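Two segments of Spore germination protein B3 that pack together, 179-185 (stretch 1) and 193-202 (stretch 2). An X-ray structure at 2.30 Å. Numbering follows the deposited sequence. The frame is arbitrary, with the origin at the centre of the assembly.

Stretch 1 (179-185) YDGAGII
Stretch 2 193-202: VGFLSADETQ

Two segments of one chain meet as neighbouring antiparallel strands, and the second then turns into a helix that lies over the first. Strand 179-185 and strand 193-196 run at 155° to each other with axes 4.6 Å apart; the helix from Ala198 crosses the first strand at 64°, 6.5 Å away at closest approach. Together the stretches bury 512 Å².

Val193 (phi/psi -108/-7, chi1 m) opens the pairing: its N donates to Ile184 O at 2.8 Å. Its CA-to-CB bond points sideways, yet CG2 comes within 4.0 Å of Ile184 CG2, so a beta-branched residue adds apolar cover at the margin of the contact.

Gly194 is almost fully extended (172/179). Its O accepts from Ile184 N at 2.8 Å, and the same O lies 3.6 Å from Gly183 CA in a CA-H...O contact. With no side chain here, the space beside Gly194 is left to Ile184 (chi1 m, chi2 t), whose CD1 reaches on to Leu196. Ile184 has the largest covered area of any residue in the two stretches, 101 Å².

Phe195 (-123/149) pairs with Gly183 in a non-hydrogen-bonded position, CA to CA 4.4 Å. Its side chain (chi1 m, chi2 -89°) leaves the sheet on the face opposite to Ala182, Ile184 and Leu196. The ring sits obliquely over the bare backbone of Gly183, with CD1 3.7 Å from Gly183 CA: an aromatic ring uses the surface that a glycine leaves open. Phe195 CA also makes a CA-H...O contact with Ala182 O, at 3.2 Å.

Leu196 (-106/145) forms the regular hydrogen-bonded pair with Ala182, CA to CA 5.2 Å. Leu196 N donates to Ala182 O at 2.8 Å, and Ala182 N to Leu196 O at 3.0 Å. The leucine side chain (chi1 m, chi2 t) shares its face with Ile184, and Leu196 CG packs 3.9 Å from Ile184 CD1.

At Ser197 (-73/168) the strand gives way to the helix. The p rotamer lets Ser197 OG cap it, accepting from Glu200 N at 3.1 Å, while Ser197 N donates to Glu200 OE2 at 2.9 Å. This turn presses on Gly181, whose CA is 3.2 Å from Leu196 O and 3.7 Å from Ala198 CA. An ideal CB on Gly181 would lie 1.9 Å from Leu196 O and 2.7 Å from Ser197 C, both clashes; the positive phi (78/-145) independently favours glycine.

Ala198 (-55/-47) starts the helix. A water links it to the first strand, accepting from Ala198 N at 3.0 Å and donating to Asp180 OD1 at 2.5 Å; Asp180 uses chi1 t. Asp199 and Glu200 continue the helix without touching the strand.

Thr201 (-65/-41, chi1 m) points its CB toward the strand. Its OG1 donates to Ser197 O at 2.8 Å, satisfying the hydroxyl locally, and rests 3.7 Å from Ala182 CB, where alanine's small methyl suits the close approach. Gln202 is out of reach.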

# COMPACT_ATOMS: atom_id res chain seq x y z
N TYR A 179 -11.84 -3.53 0.57
CA TYR A 179 -10.42 -3.78 0.36
C TYR A 179 -10.24 -4.33 -1.04
O TYR A 179 -11.00 -5.20 -1.46
CB TYR A 179 -9.84 -4.74 1.40
CG TYR A 179 -9.73 -4.13 2.77
CD1 TYR A 179 -8.85 -3.08 3.01
CD2 TYR A 179 -10.51 -4.59 3.83
CE1 TYR A 179 -8.73 -2.51 4.27
CE2 TYR A 179 -10.40 -4.02 5.09
CZ TYR A 179 -9.51 -2.99 5.31
OH TYR A 179 -9.41 -2.42 6.55
N ASP A 180 -9.26 -3.81 -1.77
CA ASP A 180 -9.12 -4.14 -3.18
C ASP A 180 -7.66 -4.16 -3.63
O ASP A 180 -7.22 -3.32 -4.41
CB ASP A 180 -9.93 -3.14 -4.01
CG ASP A 180 -10.12 -3.57 -5.45
OD1 ASP A 180 -9.94 -4.76 -5.75
OD2 ASP A 180 -10.45 -2.70 -6.29
N GLY A 181 -6.91 -5.14 -3.12
CA GLY A 181 -5.51 -5.31 -3.49
C GLY A 181 -4.56 -4.33 -2.83
O GLY A 181 -4.77 -3.94 -1.68
N ALA A 182 -3.53 -3.94 -3.56
CA ALA A 182 -2.46 -3.12 -3.00
C ALA A 182 -1.86 -2.14 -4.01
O ALA A 182 -1.76 -2.44 -5.19
CB ALA A 182 -1.36 -4.02 -2.46
N GLY A 183 -1.46 -0.97 -3.52
CA GLY A 183 -0.74 -0.01 -4.34
C GLY A 183 0.73 -0.37 -4.27
O GLY A 183 1.17 -0.93 -3.27
N ILE A 184 1.47 -0.06 -5.32
CA ILE A 184 2.90 -0.32 -5.37
C ILE A 184 3.63 1.01 -5.34
O ILE A 184 3.53 1.79 -6.28
CB ILE A 184 3.30 -1.08 -6.66
CG1 ILE A 184 2.46 -2.35 -6.84
CG2 ILE A 184 4.78 -1.44 -6.63
CD1 ILE A 184 2.55 -2.94 -8.23
N ILE A 185 4.36 1.27 -4.26
CA ILE A 185 5.13 2.51 -4.10
C ILE A 185 6.58 2.22 -4.46
O ILE A 185 7.21 1.34 -3.88
CB ILE A 185 5.05 3.07 -2.65
CG1 ILE A 185 3.60 3.13 -2.15
CG2 ILE A 185 5.69 4.44 -2.58
CD1 ILE A 185 2.67 3.94 -3.03
N VAL A 193 3.26 3.43 -8.59
CA VAL A 193 3.49 3.11 -10.01
C VAL A 193 2.47 2.11 -10.56
O VAL A 193 2.44 1.85 -11.76
CB VAL A 193 4.92 2.58 -10.25
CG1 VAL A 193 5.95 3.67 -9.94
CG2 VAL A 193 5.18 1.33 -9.43
N GLY A 194 1.64 1.56 -9.68
CA GLY A 194 0.56 0.67 -10.11
C GLY A 194 -0.14 0.01 -8.94
O GLY A 194 0.22 0.25 -7.79
N PHE A 195 -1.15 -0.80 -9.25
CA PHE A 195 -1.89 -1.58 -8.26
C PHE A 195 -1.84 -3.07 -8.58
O PHE A 195 -1.77 -3.47 -9.74
CB PHE A 195 -3.37 -1.20 -8.24
CG PHE A 195 -3.66 0.16 -7.69
CD1 PHE A 195 -3.88 0.34 -6.33
CD2 PHE A 195 -3.74 1.26 -8.53
CE1 PHE A 195 -4.17 1.60 -5.82
CE2 PHE A 195 -4.03 2.51 -8.03
CZ PHE A 195 -4.25 2.68 -6.67
N LEU A 196 -1.88 -3.88 -7.54
CA LEU A 196 -2.07 -5.31 -7.66
C LEU A 196 -3.50 -5.57 -7.23
O LEU A 196 -4.02 -4.89 -6.34
CB LEU A 196 -1.08 -6.08 -6.78
CG LEU A 196 0.41 -6.02 -7.16
CD1 LEU A 196 1.24 -6.87 -6.21
CD2 LEU A 196 0.63 -6.47 -8.60
N SER A 197 -4.15 -6.54 -7.86
CA SER A 197 -5.51 -6.91 -7.49
C SER A 197 -5.50 -7.65 -6.17
O SER A 197 -4.43 -8.06 -5.69
CB SER A 197 -6.14 -7.79 -8.57
OG SER A 197 -5.44 -9.02 -8.71
N ALA A 198 -6.68 -7.83 -5.58
CA ALA A 198 -6.83 -8.61 -4.36
C ALA A 198 -6.25 -10.01 -4.53
O ALA A 198 -5.52 -10.48 -3.67
CB ALA A 198 -8.30 -8.69 -3.96
N ASP A 199 -6.59 -10.67 -5.64
CA ASP A 199 -6.08 -12.02 -5.93
C ASP A 199 -4.56 -12.02 -6.06
O ASP A 199 -3.89 -12.88 -5.50
CB ASP A 199 -6.71 -12.60 -7.20
CG ASP A 199 -8.15 -13.06 -7.01
OD1 ASP A 199 -8.61 -13.18 -5.85
OD2 ASP A 199 -8.83 -13.32 -8.02
N GLU A 200 -4.03 -11.07 -6.82
CA GLU A 200 -2.58 -10.96 -7.02
C GLU A 200 -1.86 -10.70 -5.70
O GLU A 200 -0.80 -11.26 -5.45
CB GLU A 200 -2.25 -9.85 -8.03
CG GLU A 200 -2.59 -10.22 -9.47
CD GLU A 200 -2.53 -9.04 -10.44
OE1 GLU A 200 -2.38 -9.29 -11.65
OE2 GLU A 200 -2.65 -7.88 -10.00
N THR A 201 -2.45 -9.85 -4.86
CA THR A 201 -1.87 -9.54 -3.56
C THR A 201 -1.86 -10.79 -2.69
O THR A 201 -0.87 -11.08 -2.02
CB THR A 201 -2.61 -8.37 -2.85
OG1 THR A 201 -2.65 -7.23 -3.73
CG2 THR A 201 -1.91 -7.96 -1.57
N GLN A 202 -2.94 -11.57 -2.73
CA GLN A 202 -3.01 -12.81 -1.96
C GLN A 202 -1.94 -13.79 -2.43
O GLN A 202 -1.24 -14.39 -1.62
CB GLN A 202 -4.40 -13.48 -2.07
CG GLN A 202 -4.55 -14.68 -1.14
CD GLN A 202 -5.87 -15.41 -1.28
OE1 GLN A 202 -6.24 -15.86 -2.36
NE2 GLN A 202 -6.59 -15.55 -0.18
O HOH W 1 -8.81 -6.49 -7.13